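Local coordinates for protein UDP-glucose 4-epimerase (Campylobacter jejuni subsp. jejuni serotype O:2, PDB 7K3P) that probably interconverts UDP-glucose and UDP-galactose, and their N-acetylated counterparts, by inverting C4 of the sugar with the help of a bound NAD, at residues Ser97-Gln105 / Cys197-Arg205. The protein carries 2 engineered substitutions. Residues are numbered along the deposited sequence; the frame is centred on the assembly and turned at random.
With NAD (nicotinamide-adenine-dinucleotide), chain C.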
loop_
_atom_site.group_PDB
_atom_site.type_symbol
_atom_site.label_atom_id
_atom_site.label_comp_id
_atom_site.label_asym_id
_atom_site.label_seq_id
_atom_site.Cartn_x
_atom_site.Cartn_y
_atom_site.Cartn_z
ATOM N N SER A 97 0.484 14.575 -2.320
ATOM C CA SER A 97 1.807 15.131 -2.600
ATOM C C SER A 97 2.261 14.509 -3.918
ATOM O O SER A 97 1.990 13.329 -4.160
ATOM C CB SER A 97 2.786 14.777 -1.476
ATOM O OG SER A 97 2.312 15.255 -0.238
ATOM N N ILE A 98 2.945 15.274 -4.772
ATOM C CA ILE A 98 3.067 14.861 -6.177
ATOM C C ILE A 98 4.479 14.854 -6.791
ATOM O O ILE A 98 4.606 14.675 -7.999
ATOM C CB ILE A 98 2.177 15.742 -7.085
ATOM C CG1 ILE A 98 2.832 17.121 -7.280
ATOM C CG2 ILE A 98 0.751 15.841 -6.506
ATOM C CD1 ILE A 98 2.096 18.061 -8.239
ATOM N N GLU A 99 5.518 15.046 -5.982
ATOM C CA GLU A 99 6.884 15.192 -6.505
ATOM C C GLU A 99 7.738 13.941 -6.283
ATOM O O GLU A 99 8.142 13.643 -5.145
ATOM C CB GLU A 99 7.581 16.405 -5.865
ATOM C CG GLU A 99 6.697 17.650 -5.785
ATOM C CD GLU A 99 7.395 18.920 -6.228
ATOM O OE1 GLU A 99 8.333 18.840 -7.049
ATOM O OE2 GLU A 99 7.001 20.008 -5.755
ATOM N N VAL A 100 8.010 13.229 -7.375
ATOM C CA VAL A 100 8.863 12.043 -7.354
ATOM C C VAL A 100 10.159 12.287 -6.574
ATOM O O VAL A 100 10.483 11.542 -5.649
ATOM C CB VAL A 100 9.175 11.555 -8.786
ATOM C CG1 VAL A 100 10.424 10.657 -8.812
ATOM C CG2 VAL A 100 7.971 10.818 -9.379
ATOM N N PHE A 101 10.882 13.347 -6.925
ATOM C CA PHE A 101 12.160 13.625 -6.274
ATOM C C PHE A 101 12.029 13.763 -4.755
ATOM O O PHE A 101 12.864 13.250 -4.003
ATOM C CB PHE A 101 12.835 14.865 -6.871
ATOM C CG PHE A 101 14.265 15.046 -6.423
ATOM C CD1 PHE A 101 14.558 15.598 -5.176
ATOM C CD2 PHE A 101 15.314 14.651 -7.243
ATOM C CE1 PHE A 101 15.878 15.759 -4.760
ATOM C CE2 PHE A 101 16.634 14.813 -6.835
ATOM C CZ PHE A 101 16.915 15.365 -5.590
ATOM N N GLU A 102 10.986 14.456 -4.301
ATOM C CA GLU A 102 10.782 14.628 -2.866
ATOM C C GLU A 102 10.458 13.288 -2.210
ATOM O O GLU A 102 10.855 13.044 -1.072
ATOM C CB GLU A 102 9.667 15.643 -2.575
ATOM C CG GLU A 102 9.501 15.973 -1.087
ATOM C CD GLU A 102 8.204 16.733 -0.778
ATOM O OE1 GLU A 102 7.256 16.692 -1.603
ATOM O OE2 GLU A 102 8.139 17.363 0.298
ATOM N N SER A 103 9.746 12.419 -2.926
ATOM C CA SER A 103 9.302 11.146 -2.343
ATOM C C SER A 103 10.475 10.204 -2.093
ATOM O O SER A 103 10.447 9.394 -1.158
ATOM C CB SER A 103 8.253 10.454 -3.227
ATOM O OG SER A 103 8.837 9.862 -4.384
ATOM N N MET A 104 11.501 10.309 -2.935
ATOM C CA MET A 104 12.719 9.524 -2.754
ATOM C C MET A 104 13.431 9.938 -1.479
ATOM O O MET A 104 13.975 9.099 -0.759
ATOM C CB MET A 104 13.639 9.671 -3.974
ATOM C CG MET A 104 13.043 9.069 -5.246
ATOM S SD MET A 104 13.878 9.495 -6.807
ATOM C CE MET A 104 15.455 8.662 -6.602
ATOM N N GLN A 105 13.395 11.233 -1.174
ATOM C CA GLN A 105 14.038 11.734 0.039
ATOM C C GLN A 105 13.180 11.586 1.293
ATOM O O GLN A 105 13.708 11.420 2.390
ATOM C CB GLN A 105 14.467 13.192 -0.138
ATOM C CG GLN A 105 15.766 13.324 -0.920
ATOM C CD GLN A 105 15.935 14.691 -1.550
ATOM O OE1 GLN A 105 15.029 15.531 -1.504
ATOM N NE2 GLN A 105 17.102 14.924 -2.145
ATOM N N CYS A 197 3.331 23.526 -11.060
ATOM C CA CYS A 197 4.447 24.058 -10.279
ATOM C C CYS A 197 5.015 22.985 -9.383
ATOM O O CYS A 197 4.356 22.531 -8.448
ATOM C CB CYS A 197 4.000 25.207 -9.379
ATOM S SG CYS A 197 3.306 26.590 -10.248
ATOM N N MET A 198 6.247 22.589 -9.660
ATOM C CA MET A 198 6.924 21.630 -8.811
ATOM C C MET A 198 8.168 22.252 -8.187
ATOM O O MET A 198 8.946 22.929 -8.862
ATOM C CB MET A 198 7.231 20.359 -9.593
ATOM C CG MET A 198 5.956 19.591 -9.882
ATOM S SD MET A 198 6.160 18.235 -11.020
ATOM C CE MET A 198 4.459 18.018 -11.524
ATOM N N ASP A 199 8.325 22.039 -6.886
ATOM C CA ASP A 199 9.380 22.684 -6.121
ATOM C C ASP A 199 10.726 21.982 -6.274
ATOM O O ASP A 199 11.764 22.563 -5.974
ATOM C CB ASP A 199 8.977 22.771 -4.641
ATOM C CG ASP A 199 7.672 23.548 -4.432
ATOM O OD1 ASP A 199 7.388 24.461 -5.239
ATOM O OD2 ASP A 199 6.929 23.237 -3.468
ATOM N N TYR A 200 10.710 20.743 -6.762
ATOM C CA TYR A 200 11.935 19.944 -6.828
ATOM C C TYR A 200 12.535 19.791 -8.224
ATOM O O TYR A 200 13.569 19.148 -8.393
ATOM C CB TYR A 200 11.720 18.579 -6.164
ATOM C CG TYR A 200 11.579 18.708 -4.671
ATOM C CD1 TYR A 200 10.364 19.060 -4.093
ATOM C CD2 TYR A 200 12.677 18.528 -3.840
ATOM C CE1 TYR A 200 10.246 19.204 -2.721
ATOM C CE2 TYR A 200 12.569 18.667 -2.476
ATOM C CZ TYR A 200 11.358 19.003 -1.919
ATOM O OH TYR A 200 11.262 19.142 -0.555
ATOM N N THR A 201 11.909 20.406 -9.218
ATOM C CA THR A 201 12.390 20.283 -10.593
ATOM C C THR A 201 13.585 21.194 -10.898
ATOM O O THR A 201 14.572 20.753 -11.486
ATOM C CB THR A 201 11.259 20.516 -11.627
ATOM O OG1 THR A 201 10.661 21.800 -11.406
ATOM C CG2 THR A 201 10.193 19.443 -11.495
ATOM N N LEU A 202 13.499 22.460 -10.496
ATOM C CA LEU A 202 14.516 23.444 -10.869
ATOM C C LEU A 202 15.908 23.062 -10.354
ATOM O O LEU A 202 16.920 23.382 -10.984
ATOM C CB LEU A 202 14.122 24.851 -10.392
ATOM C CG LEU A 202 14.863 26.048 -11.009
ATOM C CD1 LEU A 202 14.626 26.133 -12.513
ATOM C CD2 LEU A 202 14.443 27.348 -10.341
ATOM N N GLY A 203 15.951 22.363 -9.221
ATOM C CA GLY A 203 17.212 21.913 -8.650
ATOM C C GLY A 203 17.822 20.674 -9.296
ATOM O O GLY A 203 18.925 20.268 -8.929
ATOM N N GLN A 204 17.108 20.058 -10.240
ATOM C CA GLN A 204 17.655 18.936 -11.012
ATOM C C GLN A 204 18.296 19.473 -12.290
ATOM O O GLN A 204 17.626 20.127 -13.104
ATOM C CB GLN A 204 16.557 17.933 -11.383
ATOM C CG GLN A 204 15.873 17.229 -10.208
ATOM C CD GLN A 204 14.690 16.364 -10.654
ATOM O OE1 GLN A 204 14.841 15.455 -11.477
ATOM N NE2 GLN A 204 13.504 16.663 -10.125
ATOM N N ARG A 205 19.582 19.196 -12.477
ATOM C CA ARG A 205 20.306 19.749 -13.617
ATOM C C ARG A 205 19.925 19.038 -14.915
ATOM O O ARG A 205 19.870 19.660 -15.983
ATOM C CB ARG A 205 21.812 19.655 -13.379
ATOM C CG ARG A 205 22.655 20.564 -14.263
ATOM C CD ARG A 205 24.118 20.594 -13.787
ATOM N NE ARG A 205 24.244 21.159 -12.441
ATOM C CZ ARG A 205 24.209 20.448 -11.312
ATOM N NH1 ARG A 205 24.052 19.126 -11.351
ATOM N NH2 ARG A 205 24.332 21.059 -10.136
HETATM P PA NAD C . -1.598 20.261 -6.541
HETATM O O1A NAD C . -0.544 20.308 -5.462
HETATM O O2A NAD C . -1.713 21.589 -7.235
HETATM O O5B NAD C . -3.016 19.933 -5.932
HETATM C C5B NAD C . -3.066 19.239 -4.718
HETATM C C4B NAD C . -4.066 19.871 -3.833
HETATM O O4B NAD C . -4.418 19.037 -2.767
HETATM C C3B NAD C . -3.521 21.204 -3.230
HETATM O O3B NAD C . -4.361 22.407 -3.406
HETATM C C2B NAD C . -3.167 20.810 -1.776
HETATM O O2B NAD C . -3.254 21.849 -0.897
HETATM C C1B NAD C . -4.200 19.754 -1.549
HETATM N N9A NAD C . -3.844 18.844 -0.448
HETATM C C8A NAD C . -2.706 18.130 -0.327
HETATM N N7A NAD C . -2.714 17.427 0.816
HETATM C C5A NAD C . -3.860 17.662 1.467
HETATM C C6A NAD C . -4.409 17.227 2.684
HETATM N N6A NAD C . -3.680 16.293 3.510
HETATM N N1A NAD C . -5.629 17.655 3.064
HETATM C C2A NAD C . -6.340 18.520 2.320
HETATM N N3A NAD C . -5.833 18.985 1.131
HETATM C C4A NAD C . -4.610 18.575 0.684
HETATM O O3 NAD C . -1.197 19.107 -7.558
HETATM P PN NAD C . -1.880 18.903 -8.965
HETATM O O1N NAD C . -3.140 19.743 -9.075
HETATM O O2N NAD C . -0.887 19.304 -10.013
HETATM O O5D NAD C . -2.232 17.368 -9.108
HETATM C C5D NAD C . -3.388 16.887 -8.464
HETATM C C4D NAD C . -3.486 15.373 -8.555
HETATM O O4D NAD C . -3.252 14.923 -9.871
HETATM C C3D NAD C . -2.579 14.624 -7.585
HETATM O O3D NAD C . -3.239 13.527 -7.093
HETATM C C2D NAD C . -1.466 14.119 -8.400
HETATM O O2D NAD C . -0.860 12.988 -7.893
HETATM C C1D NAD C . -2.166 13.924 -9.771
HETATM N N1N NAD C . -1.229 13.960 -10.987
HETATM C C2N NAD C . -0.672 15.190 -11.279
HETATM C C3N NAD C . 0.184 15.303 -12.371
HETATM C C7N NAD C . 0.799 16.638 -12.700
HETATM O O7N NAD C . 0.589 17.629 -12.018
HETATM N N7N NAD C . 1.656 16.735 -13.834
HETATM C C4N NAD C . 0.454 14.192 -13.147
HETATM C C5N NAD C . -0.108 12.972 -12.846
HETATM C C6N NAD C . -0.968 12.839 -11.747
#
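Tyr200 lays one face of its ring against the CB of Glu102, a CH-pi contact with CB 3.8 Å from the ring centroid. The planes of the Glu102 carboxylate and the ring are 25° apart. Its oxygens are held elsewhere, OE1 by Tyr110 and OE2 by Lys109. Glu99, at the N-cap position of helix 100-105, meets the edge of the same ring, its carboxylate turned 90° to it. Glu99 bends at chi2 and grips two successive backbone amides. Glu99 OE2 takes the N-H of Asp199 on its syn lone pair (N to OE2, 2.7 Å), and Glu99 OE1 accepts from Tyr200 N at 3.1 Å. Asp199 OD2 is 4.0 Å from Glu99 OE2. The salt bridge of Asp199 to Lys51 probably offsets the like charges.

On the other flank, Phe101 CD1 packs 3.7 Å from Tyr200 CD2. Gln204 runs past Phe101, with ring and amide 28° apart. Its NE2 donates to Tyr200 O (3.0 Å), which fixes the amide beside the ring.

Toward the cofactor, Ile98 CD1 touches Met198 CE at 4.0 Å. Both residues line the NAD pocket, and Ile98 CG2 packs on the ribose carbon C2D (3.4 Å). The contact thus joins the loop after strand 90-93 of the Rossmann-type sheet, with helix 100-105, to the loop between strand 192-193 and helix 212-220.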